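Local atomic coordinates of alginate lyase, family PL7 (Zobellia galactanivorans, PDB entry 4BE3), a protein that cleaves alginate by beta-elimination, acting as an exolytic lyase of polysaccharide lyase family 7. Residues A[73-76]-A[77-80]; A[117-120]-A[121-124]; A[146-149]-A[150-153]. All blocks are in the same frame, centred on the assembly; numbering follows the deposited sequence.

Following the chain from the N terminus, the three contacts lie in series, and none encloses or crosses another. Contact 1 (73-80) turns the chain between strand 65-70 of one sheet and strand 80-90 of the other, and so lies on a connection between the two layers of the sandwich. Contact 2 (117-124) closes the loop from strand 104-112 and starts strand 121-126 beside the tartrate-binding pocket. Contact 3 (146-153) is a surface turn leading from strand 133-141 into strand 153-157. Contact 1 touches neither of the others, whereas contacts 2 and 3 meet through a salt bridge between Lys122 and Asp153.

Contact 1. Residues A[73-76]-A[77-80]; sequences HWIP and ETGG
The indole of Trp74 receives the returning backbone of Gly79 and Gly80 on its benzene side. Gly80 N lies over one face, displaced toward the rim, and Gly79 O approaches obliquely, 3.5 Å from Trp74 CE3. At the pyrrole edge, Trp74 NE1 is hydrogen-bonded to Gln70 OE1, while Phe256 meets the indole with its ring plane turned by about 45°. The chain can come back to the indole because residues 75-79 wind into a tight right-handed turn. Ile75 O accepts two backbone bonds: from Thr78 N at 2.9 Å, well above the carbonyl plane, and from Gly79 N at 3.0 Å, nearly straight and close to the C=O axis. A beta-turn and an alpha-turn thus share one acceptor. This turn belongs to the connection from strand 65-70 to strand 80-90, which joins the two sheets of the jelly-roll sandwich. Gly79 ends the turn with a positive phi of 91°, a conformation suited to glycine, and the chain then extends into strand 80-90. The Glu77 chain bends at chi2 (92°), bringing OE1 back over the turn, 3.5 Å from Pro76 CD and 3.6 Å from Ile75 CD1; the same oxygen is hydrogen-bonded to Gly251 N. Thr78 CG2 lies 3.9 Å from Ile75 CG1, and a sodium ion sits about 3 Å from the side chain of Thr78. Ile75 packs on Ile75 of the second subunit, and Thr78 on Ile253 of that subunit.

Contact 2. Residues A[117-120]-A[121-124]; sequences ENEP and IKIF
Lys122 folds back over Glu119, three residues earlier, where the loop from strand 104-112 enters strand 121-126 of the jelly-roll sandwich typical of PL7 alginate lyases. Pro120, in a helical conformation between two extended residues, kinks the chain and lets both side chains reach the same side of it. From CB the lysine chain runs past the glutamate stem: Lys122 CG packs 3.8 Å from Glu119 CB and almost as close to CG. The next carbon, Lys122 CD, reaches the carboxylate, 3.5 Å from Glu119 OE1, and Lys122 CE stays beside that oxygen. Two successive bends, at chi3 (-67°) and chi4 (-59°), curl the end back, so that Lys122 NZ meets Glu119 OE1 at 3.2 Å in a salt bridge. The ammonium arrives on the anti side of OE1, only 15° out of the carboxylate plane. Lys122 NZ forms a second salt bridge, with Asp153 OD2, and the two acids would be expected to favour its charged form.

The other carboxylate oxygen, Glu119 OE2, is hydrogen-bonded to His111 ND1. His111 lines the pocket that holds meso-tartaric acid and closes the family's Gln-Ile-His motif, Gln109-Ile110-His111; Glu119 thus stands in the second shell of the pocket and probably helps to orient the imidazole. Ile121 packs on Met198 and Leu200 of strand 197-203, in the opposing sheet. A water completes the polar link between the two residues: it donates to Glu119 O at 2.8 Å and accepts from Lys122 NZ, also at 2.8 Å.

Contact 3. Residues A[146-149]-A[150-153]; sequences GDNS and KRWD
Arg151 starts with CG between its own backbone N and carbonyl carbon (chi1 65°), runs extended to NE, and then turns at chi4 (-67°), which carries the guanidinium back to the carbonyl of Asn148. Arg151 NH1 donates to Asn148 O at 2.7 Å, and the oxygen lies in the guanidinium plane, at its edge. The backbone Arg151 N donates to the same Asn148 O at 3.1 Å. These two donors approach from opposite faces of the carbonyl plane, gripping the oxygen between them; the in-plane NH1 bond probably restrains the rotation of the guanidinium. The aliphatic part of the arginine packs along Asn148, with Arg151 CG 3.2 Å from Asn148 O and Arg151 CD 3.7 Å from Asn148 CG.

Two successive bonds to the residue three back, Lys150 N to Asp147 O at 3.2 Å and Arg151 N to Asn148 O, make this a short 3-10 turn. Asp147 braces the start of the turn: Ser149 N donates to Asp147 OD1 at 2.9 Å, an Asx turn, and Ser149 OG donates to Asp147 OD2 at 2.7 Å. Both donors lie above the carboxylate plane, so one acid holds the serine by backbone and hydroxyl together. Lys150 NZ leads away, making a weak, long ion pair with Asp241.

This exposed turn fills the loop between strands 133-141 and 153-157. Beyond it Trp152 packs edge-to-face with Phe221 and is bonded through NE1 to Gly242 O, in the segment following helix 229-234, before Asp153 opens strand 153-157 alongside strand 133-141.

Contact 1. Residues A[73-76]-A[77-80]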
loop_
_atom_site.group_PDB
_atom_site.type_symbol
_atom_site.label_atom_id
_atom_site.label_comp_id
_atom_site.label_asym_id
_atom_site.label_seq_id
_atom_site.Cartn_x
_atom_site.Cartn_y
_atom_site.Cartn_z
ATOM N N HIS A 73 -3.036 4.956 -1.348
ATOM C CA HIS A 73 -3.009 5.377 0.039
ATOM C C HIS A 73 -2.514 4.221 0.897
ATOM O O HIS A 73 -2.438 3.049 0.382
ATOM C CB HIS A 73 -4.386 5.788 0.403
ATOM C CG HIS A 73 -4.892 6.943 -0.391
ATOM N ND1 HIS A 73 -6.217 7.340 -0.344
ATOM C CD2 HIS A 73 -4.268 7.784 -1.278
ATOM C CE1 HIS A 73 -6.391 8.418 -1.142
ATOM N NE2 HIS A 73 -5.200 8.716 -1.689
ATOM N N TRP A 74 -2.268 4.416 2.184
ATOM C CA TRP A 74 -1.764 3.383 3.036
ATOM C C TRP A 74 -2.028 3.772 4.463
ATOM O O TRP A 74 -2.290 4.916 4.752
ATOM C CB TRP A 74 -0.258 3.119 2.803
ATOM C CG TRP A 74 0.493 4.452 2.640
ATOM C CD1 TRP A 74 0.638 5.253 1.502
ATOM C CD2 TRP A 74 1.226 5.118 3.705
ATOM N NE1 TRP A 74 1.448 6.359 1.808
ATOM C CE2 TRP A 74 1.817 6.320 3.113
ATOM C CE3 TRP A 74 1.492 4.798 5.061
ATOM C CZ2 TRP A 74 2.542 7.235 3.848
ATOM C CZ3 TRP A 74 2.256 5.743 5.818
ATOM C CH2 TRP A 74 2.780 6.938 5.186
ATOM N N ILE A 75 -2.105 2.776 5.353
ATOM C CA ILE A 75 -2.195 3.036 6.799
ATOM C C ILE A 75 -0.781 2.895 7.360
ATOM O O ILE A 75 0.149 2.304 6.794
ATOM C CB ILE A 75 -3.199 2.073 7.483
ATOM C CG1 ILE A 75 -2.751 0.550 7.323
ATOM C CG2 ILE A 75 -4.575 2.250 6.890
ATOM C CD1 ILE A 75 -3.642 -0.350 8.264
ATOM N N PRO A 76 -0.531 3.569 8.526
ATOM C CA PRO A 76 0.851 3.554 9.043
ATOM C C PRO A 76 1.384 2.161 9.266
ATOM O O PRO A 76 2.570 1.928 9.050
ATOM C CB PRO A 76 0.736 4.338 10.382
ATOM C CG PRO A 76 -0.417 5.415 9.974
ATOM C CD PRO A 76 -1.474 4.419 9.329
ATOM N N GLU A 77 0.513 1.207 9.692
ATOM C CA GLU A 77 1.005 -0.120 9.892
ATOM C C GLU A 77 1.585 -0.730 8.665
ATOM O O GLU A 77 2.457 -1.636 8.804
ATOM C CB GLU A 77 -0.206 -1.011 10.308
ATOM C CG GLU A 77 -0.705 -0.675 11.745
ATOM C CD GLU A 77 -1.808 0.379 11.796
ATOM O OE1 GLU A 77 -1.933 1.305 10.947
ATOM O OE2 GLU A 77 -2.611 0.314 12.786
ATOM N N THR A 78 1.055 -0.404 7.472
ATOM C CA THR A 78 1.652 -1.067 6.308
ATOM C C THR A 78 2.756 -0.205 5.734
ATOM O O THR A 78 3.564 -0.694 5.004
ATOM C CB THR A 78 0.615 -1.362 5.160
ATOM O OG1 THR A 78 0.020 -0.121 4.787
ATOM C CG2 THR A 78 -0.489 -2.213 5.835
ATOM N N GLY A 79 2.720 1.088 5.976
ATOM C CA GLY A 79 4.027 1.856 5.738
ATOM C C GLY A 79 4.216 2.413 4.399
ATOM O O GLY A 79 3.343 2.291 3.487
ATOM N N GLY A 80 5.343 3.166 4.268
ATOM C CA GLY A 80 5.613 3.788 3.002
ATOM C C GLY A 80 6.871 4.659 3.219
ATOM O O GLY A 80 7.167 5.013 4.378
#

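Contact 2. Residues A[117-120]-A[121-124]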
loop_
_atom_site.group_PDB
_atom_site.type_symbol
_atom_site.label_atom_id
_atom_site.label_comp_id
_atom_site.label_asym_id
_atom_site.label_seq_id
_atom_site.Cartn_x
_atom_site.Cartn_y
_atom_site.Cartn_z
ATOM N N GLU A 117 -8.612 14.326 8.797
ATOM C CA GLU A 117 -7.797 14.768 7.657
ATOM C C GLU A 117 -6.611 15.647 8.183
ATOM O O GLU A 117 -6.225 16.601 7.511
ATOM C CB GLU A 117 -8.558 15.473 6.519
ATOM C CG GLU A 117 -9.668 14.499 6.049
ATOM C CD GLU A 117 -10.588 15.044 4.971
ATOM O OE1 GLU A 117 -10.161 15.623 4.003
ATOM O OE2 GLU A 117 -11.810 14.863 5.135
ATOM N N ASN A 118 -6.016 15.255 9.325
ATOM C CA ASN A 118 -4.831 16.055 9.803
ATOM C C ASN A 118 -3.530 15.486 9.195
ATOM O O ASN A 118 -3.596 14.433 8.503
ATOM C CB ASN A 118 -4.785 15.903 11.297
ATOM C CG ASN A 118 -5.921 16.699 12.015
ATOM O OD1 ASN A 118 -6.657 17.467 11.352
ATOM N ND2 ASN A 118 -6.020 16.583 13.348
ATOM N N GLU A 119 -2.356 16.041 9.529
ATOM C CA GLU A 119 -1.078 15.491 9.001
ATOM C C GLU A 119 -0.201 14.985 10.057
ATOM O O GLU A 119 0.342 15.731 10.892
ATOM C CB GLU A 119 -0.325 16.691 8.341
ATOM C CG GLU A 119 -0.975 17.143 7.001
ATOM C CD GLU A 119 -1.903 18.337 7.066
ATOM O OE1 GLU A 119 -1.841 19.231 8.006
ATOM O OE2 GLU A 119 -2.827 18.317 6.254
ATOM N N PRO A 120 0.110 13.688 10.036
ATOM C CA PRO A 120 1.125 13.168 10.876
ATOM C C PRO A 120 2.503 13.928 10.674
ATOM O O PRO A 120 3.332 13.932 11.635
ATOM C CB PRO A 120 1.273 11.664 10.362
ATOM C CG PRO A 120 -0.163 11.416 9.972
ATOM C CD PRO A 120 -0.626 12.676 9.252
ATOM N N ILE A 121 2.742 14.443 9.465
ATOM C CA ILE A 121 4.004 15.278 9.347
ATOM C C ILE A 121 3.866 16.258 8.266
ATOM O O ILE A 121 3.288 16.014 7.184
ATOM C CB ILE A 121 5.276 14.415 9.082
ATOM C CG1 ILE A 121 6.474 15.353 8.898
ATOM C CG2 ILE A 121 5.153 13.506 7.812
ATOM C CD1 ILE A 121 7.842 14.646 8.903
ATOM N N LYS A 122 4.428 17.504 8.542
ATOM C CA LYS A 122 4.550 18.477 7.475
ATOM C C LYS A 122 6.035 18.984 7.678
ATOM O O LYS A 122 6.428 19.288 8.849
ATOM C CB LYS A 122 3.652 19.714 7.675
ATOM C CG LYS A 122 2.205 19.312 7.303
ATOM C CD LYS A 122 1.297 20.612 7.272
ATOM C CE LYS A 122 1.144 21.212 8.696
ATOM N NZ LYS A 122 0.553 20.382 9.813
ATOM N N ILE A 123 6.809 18.948 6.628
ATOM C CA ILE A 123 8.236 19.461 6.715
ATOM C C ILE A 123 8.153 20.867 6.106
ATOM O O ILE A 123 7.735 21.097 4.954
ATOM C CB ILE A 123 9.167 18.572 5.883
ATOM C CG1 ILE A 123 9.119 17.128 6.484
ATOM C CG2 ILE A 123 10.560 19.144 5.837
ATOM C CD1 ILE A 123 9.926 16.137 5.498
ATOM N N PHE A 124 8.728 21.825 6.898
ATOM C CA PHE A 124 8.703 23.251 6.481
ATOM C C PHE A 124 10.114 23.751 6.201
ATOM O O PHE A 124 11.074 23.317 6.872
ATOM C CB PHE A 124 8.266 24.068 7.729
ATOM C CG PHE A 124 6.811 23.961 8.091
ATOM C CD1 PHE A 124 6.255 22.803 8.722
ATOM C CD2 PHE A 124 5.992 25.133 7.868
ATOM C CE1 PHE A 124 4.906 22.762 9.106
ATOM C CE2 PHE A 124 4.665 25.070 8.332
ATOM C CZ PHE A 124 4.114 23.942 8.887
HETATM O O HOH W 1 1.810 18.073 10.654
#

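Contact 3. Residues A[146-149]-A[150-153]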
loop_
_atom_site.group_PDB
_atom_site.type_symbol
_atom_site.label_atom_id
_atom_site.label_comp_id
_atom_site.label_asym_id
_atom_site.label_seq_id
_atom_site.Cartn_x
_atom_site.Cartn_y
_atom_site.Cartn_z
ATOM N N GLY A 146 -11.948 13.482 19.692
ATOM C CA GLY A 146 -13.072 14.450 19.745
ATOM C C GLY A 146 -12.949 15.603 18.747
ATOM O O GLY A 146 -12.469 15.416 17.672
ATOM N N ASP A 147 -13.317 16.797 19.137
ATOM C CA ASP A 147 -13.503 17.905 18.239
ATOM C C ASP A 147 -12.132 18.411 17.783
ATOM O O ASP A 147 -11.303 18.951 18.567
ATOM C CB ASP A 147 -14.195 19.010 19.040
ATOM C CG ASP A 147 -14.299 20.342 18.327
ATOM O OD1 ASP A 147 -14.166 20.471 17.082
ATOM O OD2 ASP A 147 -14.544 21.330 19.100
ATOM N N ASN A 148 -11.984 18.367 16.496
ATOM C CA ASN A 148 -10.702 18.792 15.866
ATOM C C ASN A 148 -10.464 20.301 15.937
ATOM O O ASN A 148 -9.371 20.755 15.572
ATOM C CB ASN A 148 -10.725 18.357 14.398
ATOM C CG ASN A 148 -9.269 18.199 13.806
ATOM O OD1 ASN A 148 -9.038 18.436 12.627
ATOM N ND2 ASN A 148 -8.354 17.723 14.641
ATOM N N SER A 149 -11.437 21.117 16.405
ATOM C CA SER A 149 -11.095 22.510 16.414
ATOM C C SER A 149 -10.032 22.755 17.533
ATOM O O SER A 149 -9.529 23.863 17.580
ATOM C CB SER A 149 -12.323 23.420 16.705
ATOM O OG SER A 149 -12.793 23.021 17.983
ATOM N N LYS A 150 -9.798 21.793 18.446
ATOM C CA LYS A 150 -8.811 22.029 19.493
ATOM C C LYS A 150 -7.421 21.436 19.089
ATOM O O LYS A 150 -6.537 21.273 19.962
ATOM C CB LYS A 150 -9.226 21.327 20.771
ATOM C CG LYS A 150 -10.470 21.943 21.479
ATOM C CD LYS A 150 -11.203 20.746 22.140
ATOM C CE LYS A 150 -12.390 21.106 23.085
ATOM N NZ LYS A 150 -11.857 21.552 24.407
ATOM N N ARG A 151 -7.280 21.034 17.828
ATOM C CA ARG A 151 -5.980 20.418 17.394
ATOM C C ARG A 151 -4.807 21.356 17.505
ATOM O O ARG A 151 -4.965 22.573 17.610
ATOM C CB ARG A 151 -6.101 19.996 15.931
ATOM C CG ARG A 151 -6.280 21.230 14.990
ATOM C CD ARG A 151 -6.597 20.767 13.532
ATOM N NE ARG A 151 -6.828 21.943 12.657
ATOM C CZ ARG A 151 -7.870 22.770 12.781
ATOM N NH1 ARG A 151 -8.771 22.632 13.753
ATOM N NH2 ARG A 151 -8.002 23.824 12.005
ATOM N N TRP A 152 -3.566 20.809 17.380
ATOM C CA TRP A 152 -2.385 21.688 17.289
ATOM C C TRP A 152 -1.290 20.825 16.664
ATOM O O TRP A 152 -1.420 19.589 16.644
ATOM C CB TRP A 152 -1.968 22.111 18.749
ATOM C CG TRP A 152 -2.121 21.087 19.875
ATOM C CD1 TRP A 152 -3.156 20.967 20.755
ATOM C CD2 TRP A 152 -1.178 20.004 20.228
ATOM N NE1 TRP A 152 -2.889 19.922 21.628
ATOM C CE2 TRP A 152 -1.704 19.343 21.332
ATOM C CE3 TRP A 152 0.093 19.600 19.689
ATOM C CZ2 TRP A 152 -1.043 18.297 21.981
ATOM C CZ3 TRP A 152 0.780 18.549 20.334
ATOM C CH2 TRP A 152 0.204 17.897 21.443
ATOM N N ASP A 153 -0.238 21.525 16.285
ATOM C CA ASP A 153 0.988 20.952 15.710
ATOM C C ASP A 153 2.073 21.112 16.769
ATOM O O ASP A 153 2.150 22.157 17.445
ATOM C CB ASP A 153 1.453 21.773 14.533
ATOM C CG ASP A 153 0.741 21.480 13.223
ATOM O OD1 ASP A 153 -0.453 21.070 13.190
ATOM O OD2 ASP A 153 1.381 21.727 12.175
#